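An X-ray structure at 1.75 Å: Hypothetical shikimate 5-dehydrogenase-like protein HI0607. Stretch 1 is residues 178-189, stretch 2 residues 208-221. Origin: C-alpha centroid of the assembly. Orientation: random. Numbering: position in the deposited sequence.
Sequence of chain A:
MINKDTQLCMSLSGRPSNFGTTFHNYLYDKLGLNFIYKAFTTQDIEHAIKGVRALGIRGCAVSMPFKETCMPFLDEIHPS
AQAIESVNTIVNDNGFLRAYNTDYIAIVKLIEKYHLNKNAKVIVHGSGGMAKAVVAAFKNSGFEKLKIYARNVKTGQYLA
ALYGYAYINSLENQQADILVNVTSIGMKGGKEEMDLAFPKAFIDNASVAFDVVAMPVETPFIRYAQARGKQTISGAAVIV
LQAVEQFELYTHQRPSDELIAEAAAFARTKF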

# COMPACT_ATOMS: atom_id res chain seq x y z
N ILE A 178 -8.15 12.64 12.46
CA ILE A 178 -7.21 11.85 11.68
C ILE A 178 -7.22 12.40 10.25
O ILE A 178 -8.24 12.35 9.55
CB ILE A 178 -7.56 10.35 11.70
CG1 ILE A 178 -7.52 9.81 13.14
CG2 ILE A 178 -6.61 9.55 10.86
CD1 ILE A 178 -8.10 8.39 13.30
N LEU A 179 -6.07 12.91 9.82
CA LEU A 179 -5.90 13.41 8.47
C LEU A 179 -5.04 12.46 7.65
O LEU A 179 -3.93 12.11 8.06
CB LEU A 179 -5.22 14.78 8.49
CG LEU A 179 -5.88 15.75 9.47
CD1 LEU A 179 -5.07 17.04 9.43
CD2 LEU A 179 -7.31 16.05 9.07
N VAL A 180 -5.57 12.00 6.53
CA VAL A 180 -4.83 11.06 5.69
C VAL A 180 -4.62 11.68 4.32
O VAL A 180 -5.57 12.09 3.65
CB VAL A 180 -5.57 9.70 5.50
CG1 VAL A 180 -4.67 8.69 4.86
CG2 VAL A 180 -6.17 9.18 6.79
N ASN A 181 -3.37 11.69 3.87
CA ASN A 181 -3.07 12.18 2.53
C ASN A 181 -2.83 10.98 1.61
O ASN A 181 -1.94 10.14 1.88
CB ASN A 181 -1.82 13.05 2.49
CG ASN A 181 -1.48 13.46 1.06
OD1 ASN A 181 -2.34 13.97 0.35
ND2 ASN A 181 -0.25 13.24 0.63
N VAL A 182 -3.63 10.92 0.55
CA VAL A 182 -3.47 9.96 -0.54
C VAL A 182 -3.35 10.66 -1.91
O VAL A 182 -3.59 10.07 -2.96
CB VAL A 182 -4.59 8.90 -0.58
CG1 VAL A 182 -4.57 8.05 0.67
CG2 VAL A 182 -5.99 9.49 -0.82
N THR A 183 -2.93 11.91 -1.89
CA THR A 183 -2.62 12.64 -3.12
C THR A 183 -1.12 12.56 -3.40
O THR A 183 -0.34 12.09 -2.56
CB THR A 183 -2.96 14.16 -3.03
OG1 THR A 183 -2.12 14.80 -2.06
CG2 THR A 183 -4.38 14.50 -2.61
N SER A 184 -0.71 13.06 -4.56
CA SER A 184 0.70 13.31 -4.85
C SER A 184 1.33 14.53 -4.17
O SER A 184 2.50 14.83 -4.42
CB SER A 184 0.88 13.43 -6.37
OG SER A 184 0.05 14.50 -6.79
N ILE A 185 0.57 15.27 -3.37
CA ILE A 185 1.12 16.42 -2.65
C ILE A 185 2.24 15.92 -1.74
O ILE A 185 2.04 14.97 -0.99
CB ILE A 185 0.02 17.18 -1.86
CG1 ILE A 185 -0.97 17.91 -2.77
CG2 ILE A 185 0.68 18.19 -0.94
CD1 ILE A 185 -2.23 18.35 -2.09
N GLY A 186 3.38 16.62 -1.74
CA GLY A 186 4.57 16.24 -1.00
C GLY A 186 5.53 15.27 -1.67
O GLY A 186 6.65 15.09 -1.18
N MET A 187 5.17 14.69 -2.81
CA MET A 187 6.02 13.71 -3.46
C MET A 187 7.27 14.35 -4.07
O MET A 187 7.16 15.33 -4.81
CB MET A 187 5.26 12.99 -4.58
CG MET A 187 4.22 12.01 -4.13
SD MET A 187 3.47 11.18 -5.56
CE MET A 187 4.78 10.02 -6.01
N LYS A 188 8.43 13.80 -3.73
CA LYS A 188 9.70 14.23 -4.29
C LYS A 188 9.62 14.27 -5.81
O LYS A 188 9.16 13.31 -6.41
CB LYS A 188 10.83 13.29 -3.89
CG LYS A 188 12.17 13.56 -4.53
CD LYS A 188 13.31 13.00 -3.69
CE LYS A 188 14.08 11.90 -4.40
NZ LYS A 188 15.42 12.39 -4.84
N GLY A 189 10.07 15.37 -6.40
CA GLY A 189 10.08 15.48 -7.85
C GLY A 189 8.78 15.96 -8.47
O GLY A 189 8.74 16.35 -9.64
N VAL A 208 -3.73 13.03 14.57
CA VAL A 208 -2.97 12.04 13.80
C VAL A 208 -2.81 12.49 12.34
O VAL A 208 -3.80 12.88 11.72
CB VAL A 208 -3.67 10.67 13.74
CG1 VAL A 208 -2.82 9.70 12.97
CG2 VAL A 208 -3.92 10.10 15.14
N ALA A 209 -1.57 12.45 11.84
CA ALA A 209 -1.27 12.77 10.44
C ALA A 209 -0.70 11.54 9.75
O ALA A 209 0.34 11.05 10.15
CB ALA A 209 -0.27 13.92 10.38
N PHE A 210 -1.42 11.00 8.76
CA PHE A 210 -1.06 9.77 8.06
C PHE A 210 -0.86 10.12 6.59
O PHE A 210 -1.78 10.56 5.89
CB PHE A 210 -2.17 8.75 8.29
CG PHE A 210 -1.98 7.37 7.68
CD1 PHE A 210 -2.99 6.45 7.86
CD2 PHE A 210 -0.87 7.00 6.95
CE1 PHE A 210 -2.89 5.17 7.33
CE2 PHE A 210 -0.76 5.74 6.41
CZ PHE A 210 -1.78 4.82 6.59
N ASP A 211 0.39 10.09 6.14
CA ASP A 211 0.71 10.48 4.77
C ASP A 211 1.17 9.21 4.09
O ASP A 211 2.20 8.62 4.45
CB ASP A 211 1.83 11.52 4.75
CG ASP A 211 1.92 12.28 3.44
OD1 ASP A 211 1.39 11.81 2.40
OD2 ASP A 211 2.54 13.37 3.38
N VAL A 212 0.47 8.85 3.03
CA VAL A 212 0.85 7.68 2.25
C VAL A 212 2.03 7.96 1.32
O VAL A 212 2.71 7.05 0.86
CB VAL A 212 -0.37 7.10 1.52
CG1 VAL A 212 -0.00 5.85 0.77
CG2 VAL A 212 -1.47 6.75 2.51
N VAL A 213 2.36 9.22 1.09
CA VAL A 213 3.58 9.54 0.35
C VAL A 213 4.79 9.02 1.12
O VAL A 213 4.90 9.23 2.33
CB VAL A 213 3.76 11.06 0.16
CG1 VAL A 213 5.13 11.35 -0.39
CG2 VAL A 213 2.67 11.60 -0.73
N ALA A 214 5.67 8.30 0.43
CA ALA A 214 6.79 7.62 1.06
C ALA A 214 8.15 8.27 0.81
O ALA A 214 9.05 8.06 1.61
CB ALA A 214 6.82 6.17 0.61
N MET A 215 8.27 9.10 -0.23
CA MET A 215 9.52 9.78 -0.55
C MET A 215 9.20 11.24 -0.82
O MET A 215 8.49 11.55 -1.79
CB MET A 215 10.17 9.14 -1.78
CG MET A 215 11.45 9.82 -2.24
SD MET A 215 12.82 9.71 -1.06
CE MET A 215 13.54 8.18 -1.65
N PRO A 216 9.67 12.15 0.02
CA PRO A 216 10.43 11.86 1.24
C PRO A 216 9.50 11.40 2.36
O PRO A 216 8.30 11.63 2.23
CB PRO A 216 10.97 13.24 1.62
CG PRO A 216 9.84 14.16 1.21
CD PRO A 216 9.38 13.59 -0.11
N VAL A 217 10.02 10.85 3.45
CA VAL A 217 9.19 10.63 4.63
C VAL A 217 8.69 11.98 5.16
O VAL A 217 7.51 12.14 5.51
CB VAL A 217 10.03 9.91 5.71
CG1 VAL A 217 9.26 9.79 7.03
CG2 VAL A 217 10.45 8.55 5.18
N GLU A 218 9.61 12.94 5.25
CA GLU A 218 9.28 14.22 5.86
C GLU A 218 8.69 15.13 4.78
O GLU A 218 9.36 16.07 4.30
CB GLU A 218 10.52 14.83 6.51
CG GLU A 218 11.08 14.02 7.67
CD GLU A 218 10.26 14.17 8.94
OE1 GLU A 218 9.62 15.22 9.12
OE2 GLU A 218 10.19 13.22 9.75
N THR A 219 7.45 14.85 4.38
CA THR A 219 6.68 15.80 3.57
C THR A 219 6.35 17.06 4.37
O THR A 219 6.48 17.04 5.59
CB THR A 219 5.35 15.20 3.10
OG1 THR A 219 4.63 14.75 4.25
CG2 THR A 219 5.52 13.98 2.19
N PRO A 220 5.94 18.17 3.75
CA PRO A 220 5.53 19.33 4.55
C PRO A 220 4.43 19.03 5.57
O PRO A 220 4.49 19.51 6.70
CB PRO A 220 5.14 20.36 3.49
CG PRO A 220 5.96 19.99 2.33
CD PRO A 220 5.85 18.46 2.31
N PHE A 221 3.49 18.18 5.19
CA PHE A 221 2.41 17.72 6.06
C PHE A 221 2.95 17.01 7.31
O PHE A 221 2.62 17.38 8.43
CB PHE A 221 1.53 16.80 5.22
CG PHE A 221 0.44 16.05 5.96
CD1 PHE A 221 -0.35 16.63 6.94
CD2 PHE A 221 0.13 14.77 5.55
CE1 PHE A 221 -1.38 15.93 7.56
CE2 PHE A 221 -0.90 14.06 6.16
CZ PHE A 221 -1.67 14.63 7.14
O HOH W 1 2.22 15.35 1.69

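Two neighbouring parallel strands, 178-181 and 208-211, set the frame, and the loops that follow them carry the contact onward. The strand ladder alternates in the usual parallel way: L179 N donates to V208 O (3.0 Å), F210 N to L179 O (2.8 Å), N181 N to F210 O (2.8 Å), and V212 N to N181 O (3.0 Å), which extends the pairing one residue past the second strand.

Side chains sort by sheet face. I178, V180, V208 and F210 share one face, all apolar and buried. V180 at chi1 t sets CG1 over one face of the F210 ring, 4.1 Å from F210 CD1. F210 is itself t. Just past the strands, V182 in m and V212 in t bring V182 CG1 to 3.8 Å from V212 CG2.

The other face holds L179, A209, N181 and D211. Here F221, at the start of a helix, points toward the first stretch with chi1 t, and its CZ lies 3.8 Å from L179 CB; L179 O meets the ring at its edge.

N181 is the polar centre of this face, and its t rotamer uses both ends of the amide. N181 ND2 donates to D211 OD1 at 2.8 Å with a nearly straight geometry, while N181 OD1 accepts from T183 OG1 (2.6 Å) and from T183 N (3.1 Å). T183, in p, has its hydroxyl placed to accept from I185 N as well, OG1 to N being 3.0 Å. An asparagine suits this buried site because it offers donor and acceptor side by side. D211 supplies matching acceptors: OD1 also receives V213 N (3.1 Å), while OD2 receives T219 OG1 (2.7 Å) and a water that also donates to I185 O. T219, in p, uses the same hydroxyl to cap the helix that begins at P220. One carboxylate thus ties together strand end, loop and helix start.

V213 points its t side chain into the first loop, with CG2 3.4 Å from I185 O and 3.8 Å from M187 CG. That loop contains a type II turn from S184 to M187, closed by M187 N to S184 O (3.1 Å). G186 has a positive phi of 87°, and a CB there would stand 2.8 Å from T219 CG2, so both backbone and packing call for glycine. Its carbonyl O rests 3.3 Å from P216 CD, on the proline that follows a cis peptide bond.

At the exposed margin, K188 N donates to M215 O at 3.0 Å, almost linearly. The K188 CB lies 3.9 Å from M215 CG, while the end of the lysine leads away.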